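Local coordinates for hypothetical 19.5 KDA protein IN emre-rus intergenic region (PDB 1FUX) that is of unknown function but belongs to the phosphatidylethanolamine-binding protein family, forms a homodimer and is a bacterial homologue of a Raf kinase inhibitor protein, at residues S39-P42 against E43-S47; N70-A73 against T74-Y77; A141-G144 against Y145-A149. One frame throughout, in Å; residues are numbered along the deposited sequence. Where two conformers were deposited one is given.

Interaction 1: residues S39-P42 against E43-S47; sequences SGVP and EGTKS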
loop_
_atom_site.group_PDB
_atom_site.type_symbol
_atom_site.label_atom_id
_atom_site.label_comp_id
_atom_site.label_asym_id
_atom_site.label_seq_id
_atom_site.Cartn_x
_atom_site.Cartn_y
_atom_site.Cartn_z
ATOM N N SER A 39 -13.687 -23.727 5.229
ATOM C CA SER A 39 -14.363 -24.597 6.192
ATOM C C SER A 39 -13.652 -24.516 7.532
ATOM O O SER A 39 -12.618 -23.848 7.704
ATOM C CB SER A 39 -14.334 -26.040 5.684
ATOM O OG SER A 39 -12.989 -26.537 5.861
ATOM N N GLY A 40 -14.192 -25.241 8.517
ATOM C CA GLY A 40 -13.551 -25.123 9.846
ATOM C C GLY A 40 -13.906 -23.753 10.385
ATOM O O GLY A 40 -13.175 -23.249 11.252
ATOM N N VAL A 41 -15.002 -23.101 10.007
ATOM C CA VAL A 41 -15.223 -21.776 10.534
ATOM C C VAL A 41 -15.243 -21.812 12.069
ATOM O O VAL A 41 -15.931 -22.604 12.681
ATOM C CB VAL A 41 -16.291 -20.860 9.988
ATOM C CG1 VAL A 41 -16.745 -21.267 8.595
ATOM C CG2 VAL A 41 -17.414 -20.480 10.908
ATOM N N PRO A 42 -14.513 -20.857 12.639
ATOM C CA PRO A 42 -14.372 -20.814 14.081
ATOM C C PRO A 42 -15.559 -20.226 14.776
ATOM O O PRO A 42 -16.349 -19.359 14.348
ATOM C CB PRO A 42 -13.077 -20.029 14.316
ATOM C CG PRO A 42 -12.816 -19.279 13.073
ATOM C CD PRO A 42 -13.629 -19.874 11.954
ATOM N N GLU A 43 -15.722 -20.761 16.000
ATOM C CA GLU A 43 -16.786 -20.285 16.889
ATOM C C GLU A 43 -16.457 -18.809 17.102
ATOM O O GLU A 43 -15.280 -18.426 17.153
ATOM C CB GLU A 43 -16.853 -21.144 18.163
ATOM C CG GLU A 43 -17.005 -22.638 17.865
ATOM C CD GLU A 43 -17.030 -23.524 19.092
ATOM O OE1 GLU A 43 -15.958 -24.030 19.489
ATOM O OE2 GLU A 43 -18.105 -23.740 19.685
ATOM N N GLY A 44 -17.436 -17.950 17.082
ATOM C CA GLY A 44 -17.363 -16.529 17.165
ATOM C C GLY A 44 -17.369 -15.789 15.821
ATOM O O GLY A 44 -17.595 -14.573 15.842
ATOM N N THR A 45 -17.235 -16.475 14.690
ATOM C CA THR A 45 -17.210 -15.725 13.401
ATOM C C THR A 45 -18.436 -14.925 13.055
ATOM O O THR A 45 -19.583 -15.386 13.079
ATOM C CB THR A 45 -16.889 -16.709 12.271
ATOM O OG1 THR A 45 -15.688 -17.459 12.486
ATOM C CG2 THR A 45 -16.748 -15.961 10.942
ATOM N N LYS A 46 -18.357 -13.640 12.684
ATOM C CA LYS A 46 -19.473 -12.786 12.344
ATOM C C LYS A 46 -19.409 -12.153 10.946
ATOM O O LYS A 46 -20.269 -11.387 10.513
ATOM C CB LYS A 46 -19.643 -11.652 13.367
ATOM C CG LYS A 46 -19.099 -12.038 14.722
ATOM C CD LYS A 46 -19.675 -11.403 15.939
ATOM C CE LYS A 46 -20.571 -12.360 16.737
ATOM N NZ LYS A 46 -21.624 -11.488 17.373
ATOM N N SER A 47 -18.345 -12.458 10.246
ATOM C CA SER A 47 -18.129 -12.071 8.868
ATOM C C SER A 47 -16.777 -12.644 8.382
ATOM O O SER A 47 -15.923 -13.115 9.150
ATOM C CB SER A 47 -18.194 -10.599 8.542
ATOM O OG SER A 47 -17.080 -9.916 9.102
#
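Thr45 brings its hydroxyl up to the carbonyl oxygen of Pro42 and close to CD and CG of the proline ring. Thr45 OG1 donates to Pro42 O at 2.7 Å. The backbone amide of the same threonine bonds to that oxygen as well, with Thr45 N 3.0 Å from Pro42 O and an N-H...O angle of 159°. Both donors come from one face of the carbonyl plane and both are tilted out of it. A single threonine thus grips one oxygen twice, which fixes the rotation of its side chain. The first torsion explains the reach: OG1 lies beside the backbone N and anti to the carbonyl carbon (chi1 -54°), which puts it on the side of its own N-H, where both can reach Pro42 O.

The ring and the threonine side chain meet at a slant. Pro42 CD is 3.2 Å from Thr45 OG1, and CG is a little farther. Val41 comes in crosswise, at about a right angle to Thr45, with its CG2 3.8 Å from OG1. Carbons of two residues thus lie close to the hydroxyl.

The backbone from Pro42 to Thr45 is a type II beta turn, closed by the hydrogen bond from Thr45 N to Pro42 O. Gly44 stands at its third position with positive phi (96°), where a CB would jam against the preceding carbonyl oxygen.

The turn joins strand 36-39 to strand 47-54. Pro42 and Thr45 rest on Ala126 of strand 118-127, and Pro42 also touches Ile152 and Ala153 of strand 151-161. Beyond the turn, Lys46 and Ser47 both face Leu127 in a classic beta bulge.

Interaction 2: residues N70-A73 against T74-Y77; sequences NIPA and TVTY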
loop_
_atom_site.group_PDB
_atom_site.type_symbol
_atom_site.label_atom_id
_atom_site.label_comp_id
_atom_site.label_asym_id
_atom_site.label_seq_id
_atom_site.Cartn_x
_atom_site.Cartn_y
_atom_site.Cartn_z
ATOM N N ASN A 70 -16.702 -7.924 4.749
ATOM C CA ASN A 70 -18.142 -7.923 5.032
ATOM C C ASN A 70 -18.841 -9.053 4.283
ATOM O O ASN A 70 -20.036 -8.970 3.940
ATOM C CB ASN A 70 -18.771 -6.559 4.827
ATOM C CG ASN A 70 -18.227 -5.410 5.681
ATOM O OD1 ASN A 70 -17.541 -5.662 6.655
ATOM N ND2 ASN A 70 -18.511 -4.162 5.349
ATOM N N ILE A 71 -18.132 -10.158 4.126
ATOM C CA ILE A 71 -18.752 -11.364 3.602
ATOM C C ILE A 71 -19.599 -11.886 4.781
ATOM O O ILE A 71 -19.080 -12.138 5.873
ATOM C CB ILE A 71 -17.769 -12.371 3.073
ATOM C CG1 ILE A 71 -16.944 -11.779 1.891
ATOM C CG2 ILE A 71 -18.540 -13.596 2.592
ATOM C CD1 ILE A 71 -15.680 -12.592 1.653
ATOM N N PRO A 72 -20.902 -12.004 4.566
ATOM C CA PRO A 72 -21.782 -12.497 5.628
ATOM C C PRO A 72 -21.286 -13.808 6.181
ATOM O O PRO A 72 -20.783 -14.736 5.548
ATOM C CB PRO A 72 -23.160 -12.624 4.981
ATOM C CG PRO A 72 -23.098 -11.807 3.754
ATOM C CD PRO A 72 -21.638 -11.680 3.339
ATOM N N ALA A 73 -21.484 -13.997 7.505
ATOM C CA ALA A 73 -21.061 -15.202 8.205
ATOM C C ALA A 73 -21.732 -16.455 7.656
ATOM O O ALA A 73 -21.177 -17.510 7.882
ATOM C CB ALA A 73 -21.363 -15.165 9.708
ATOM N N THR A 74 -22.840 -16.336 6.937
ATOM C CA THR A 74 -23.464 -17.500 6.323
ATOM C C THR A 74 -22.863 -17.946 4.995
ATOM O O THR A 74 -23.311 -18.998 4.486
ATOM C CB THR A 74 -24.949 -17.256 5.999
ATOM O OG1 THR A 74 -25.197 -15.916 5.600
ATOM C CG2 THR A 74 -25.801 -17.557 7.238
ATOM N N VAL A 75 -21.928 -17.194 4.403
ATOM C CA VAL A 75 -21.364 -17.691 3.144
ATOM C C VAL A 75 -20.010 -18.334 3.345
ATOM O O VAL A 75 -19.126 -17.844 4.074
ATOM C CB VAL A 75 -21.547 -16.721 1.989
ATOM C CG1 VAL A 75 -22.537 -15.551 2.179
ATOM C CG2 VAL A 75 -20.280 -16.258 1.313
ATOM N N THR A 76 -19.710 -19.443 2.676
ATOM C CA THR A 76 -18.451 -20.166 2.796
ATOM C C THR A 76 -17.794 -20.342 1.428
ATOM O O THR A 76 -16.910 -21.150 1.211
ATOM C CB THR A 76 -18.490 -21.526 3.530
ATOM O OG1 THR A 76 -19.521 -22.351 2.953
ATOM C CG2 THR A 76 -18.752 -21.364 5.012
ATOM N N TYR A 77 -18.147 -19.402 0.508
ATOM C CA TYR A 77 -17.631 -19.588 -0.833
ATOM C C TYR A 77 -17.617 -18.294 -1.651
ATOM O O TYR A 77 -18.609 -17.643 -1.533
ATOM C CB TYR A 77 -18.744 -20.401 -1.551
ATOM C CG TYR A 77 -18.496 -20.692 -3.008
ATOM C CD1 TYR A 77 -17.340 -21.373 -3.368
ATOM C CD2 TYR A 77 -19.388 -20.312 -4.019
ATOM C CE1 TYR A 77 -17.022 -21.690 -4.663
ATOM C CE2 TYR A 77 -19.104 -20.637 -5.339
ATOM C CZ TYR A 77 -17.940 -21.308 -5.643
ATOM O OH TYR A 77 -17.636 -21.670 -6.934
#
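Val75 meets Ile71 and Pro72 with its two methyl branches. CG2 presses on the branch methyl of Ile71, with Val75 CG2 only 3.4 Å from Ile71 CG2. This is tighter than usual for two carbons. The two side chains run roughly perpendicular, and they touch at single methyls and do not lie along each other. The torsion of Ile71 (chi1 -61°) sets CG2 anti to the backbone N, where it meets Val75.

The other branch of Val75 lies by the proline ring. Val75 CG1 is 4.1 Å from Pro72 CB, and CG and CD of the ring are equally near. Here the approach is slanted. Thr74 adds a looser touch, with its OG1 3.9 Å from Pro72 CB.

One backbone bond holds these groups in place. Val75 N donates to Pro72 O at 2.9 Å, and the N-H points almost straight at the oxygen (172°). The bond closes a type I beta turn from Pro72 to Val75, with Ala73 and Thr74 at its corners. The turn lies at the end of strand 63-72, in the five-stranded antiparallel sheet of this phosphatidylethanolamine-binding protein fold. It sends the chain toward strand 77-78 of a separate three-stranded sheet.

Farther out, backbone hydrogen bonds tie both ends. Ile71 pairs with Phe48 of strand 47-54, and its side chain also touches Ala94. Thr76 pairs with Trp38 of strand 36-39, and its side chain touches Trp38 as well. Asn70, one residue before Ile71, accepts through OD1 from the backbone N of Ile132.

Interaction 3: residues A141-G144 against Y145-A149; sequences ALVG and YMLNA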
loop_
_atom_site.group_PDB
_atom_site.type_symbol
_atom_site.label_atom_id
_atom_site.label_comp_id
_atom_site.label_asym_id
_atom_site.label_seq_id
_atom_site.Cartn_x
_atom_site.Cartn_y
_atom_site.Cartn_z
ATOM N N ALA A 141 -3.756 -1.080 3.091
ATOM C CA ALA A 141 -3.299 -0.937 4.481
ATOM C C ALA A 141 -4.409 -0.669 5.471
ATOM O O ALA A 141 -4.401 -1.169 6.618
ATOM C CB ALA A 141 -2.244 0.188 4.555
ATOM N N LEU A 142 -5.351 0.216 5.093
ATOM C CA LEU A 142 -6.462 0.559 5.958
ATOM C C LEU A 142 -7.316 -0.668 6.208
ATOM O O LEU A 142 -7.693 -0.973 7.347
ATOM C CB LEU A 142 -7.322 1.702 5.411
ATOM C CG LEU A 142 -8.570 2.066 6.246
ATOM C CD1 LEU A 142 -8.175 2.313 7.702
ATOM C CD2 LEU A 142 -9.319 3.265 5.660
ATOM N N VAL A 143 -7.562 -1.442 5.132
ATOM C CA VAL A 143 -8.318 -2.681 5.305
ATOM C C VAL A 143 -7.538 -3.621 6.182
ATOM O O VAL A 143 -8.020 -4.279 7.131
ATOM C CB VAL A 143 -8.556 -3.286 3.889
ATOM C CG1 VAL A 143 -9.122 -4.703 4.020
ATOM C CG2 VAL A 143 -9.458 -2.367 3.103
ATOM N N GLY A 144 -6.229 -3.744 5.938
ATOM C CA GLY A 144 -5.356 -4.657 6.691
ATOM C C GLY A 144 -5.324 -4.327 8.175
ATOM O O GLY A 144 -5.324 -5.253 9.037
ATOM N N TYR A 145 -5.407 -3.024 8.438
ATOM C CA TYR A 145 -5.422 -2.558 9.811
ATOM C C TYR A 145 -6.652 -3.153 10.483
ATOM O O TYR A 145 -6.512 -3.824 11.511
ATOM C CB TYR A 145 -5.494 -1.021 9.846
ATOM C CG TYR A 145 -5.341 -0.530 11.278
ATOM C CD1 TYR A 145 -4.077 -0.358 11.815
ATOM C CD2 TYR A 145 -6.440 -0.256 12.072
ATOM C CE1 TYR A 145 -3.918 0.080 13.126
ATOM C CE2 TYR A 145 -6.291 0.189 13.378
ATOM C CZ TYR A 145 -5.023 0.344 13.892
ATOM O OH TYR A 145 -4.865 0.798 15.188
HETATM N N MSE A 146 -7.817 -2.952 9.849
HETATM C CA MSE A 146 -9.050 -3.458 10.424
HETATM C C MSE A 146 -9.178 -4.964 10.488
HETATM O O MSE A 146 -9.895 -5.380 11.427
HETATM C CB MSE A 146 -10.284 -2.885 9.712
HETATM C CG MSE A 146 -10.371 -1.379 9.871
HETATM SE SE MSE A 146 -11.716 -0.581 8.791
HETATM C CE MSE A 146 -11.067 -0.952 7.184
ATOM N N LEU A 147 -8.653 -5.725 9.548
ATOM C CA LEU A 147 -8.748 -7.180 9.627
ATOM C C LEU A 147 -7.876 -7.720 10.750
ATOM O O LEU A 147 -8.247 -8.622 11.529
ATOM C CB LEU A 147 -8.297 -7.823 8.301
ATOM C CG LEU A 147 -9.163 -7.400 7.086
ATOM C CD1 LEU A 147 -8.722 -8.109 5.811
ATOM C CD2 LEU A 147 -10.612 -7.728 7.374
ATOM N N ASN A 148 -6.640 -7.179 10.858
ATOM C CA ASN A 148 -5.790 -7.717 11.937
ATOM C C ASN A 148 -6.405 -7.430 13.300
ATOM O O ASN A 148 -6.193 -8.259 14.184
ATOM C CB ASN A 148 -4.367 -7.206 11.907
ATOM C CG ASN A 148 -3.510 -7.937 10.911
ATOM O OD1 ASN A 148 -3.368 -9.166 10.799
ATOM N ND2 ASN A 148 -2.845 -7.102 10.128
ATOM N N ALA A 149 -7.086 -6.335 13.518
ATOM C CA ALA A 149 -7.756 -5.978 14.755
ATOM C C ALA A 149 -8.991 -6.823 15.049
ATOM O O ALA A 149 -9.494 -6.883 16.177
ATOM C CB ALA A 149 -8.218 -4.512 14.670
#
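Val143 and Leu147 run alongside each other, in the same direction, on one face of helix 140-148. Val143 CG1 is 3.9 Å from Leu147 CD1. On another face, Leu142 and Met146, a selenomethionine, meet at a slant, with Leu142 CG 4.0 Å from Met146 CE. The selenomethionine chain bends at its last torsion (chi3 -64°), which brings CE back over the preceding turn, 3.4 Å from Leu142 O.

Four backbone bonds link residues four apart. Tyr145 N reaches Ala141 O at 2.8 Å, and Leu147 N reaches Val143 O at 2.9 Å. Met146 N to Leu142 O and Asn148 N to Gly144 O complete the set.

Packing beyond the helix divides by face. Val143 and Leu147 lie on Val69 of strand 63-72, and Leu147 also touches Ala49 and Leu127. Tyr145 and Asn148 pack on Pro58 of the second subunit, and Leu142 on its Trp63. An alanine in place of Leu147 would probably take away the methyl that Val143 CG1 packs on and open a gap toward Val69 and Ala49. Apolar contacts thus seat the helix on the sheet, while the backbone bonds hold its turns together.

Overall arrangement
The three interactions follow one another along the chain. Interactions 1 and 2 are close, with centres 9 Å apart, and they touch: Ser47 CB is 3.2 Å from Ile71 O, and Ala73 CB packs on Thr45 and Lys46. Both turns link the three-stranded sheet to the five-stranded one. Interaction 1 leads from strand 36-39 to strand 47-54, and interaction 2 from strand 63-72 to strand 77-78. Interaction 3 lies apart, its centre about 18 Å from each of the others. Its helix packs on the five-stranded sheet and also meets the second subunit. The turns therefore join the sheets within one chain, while the helix also contributes to the homodimer.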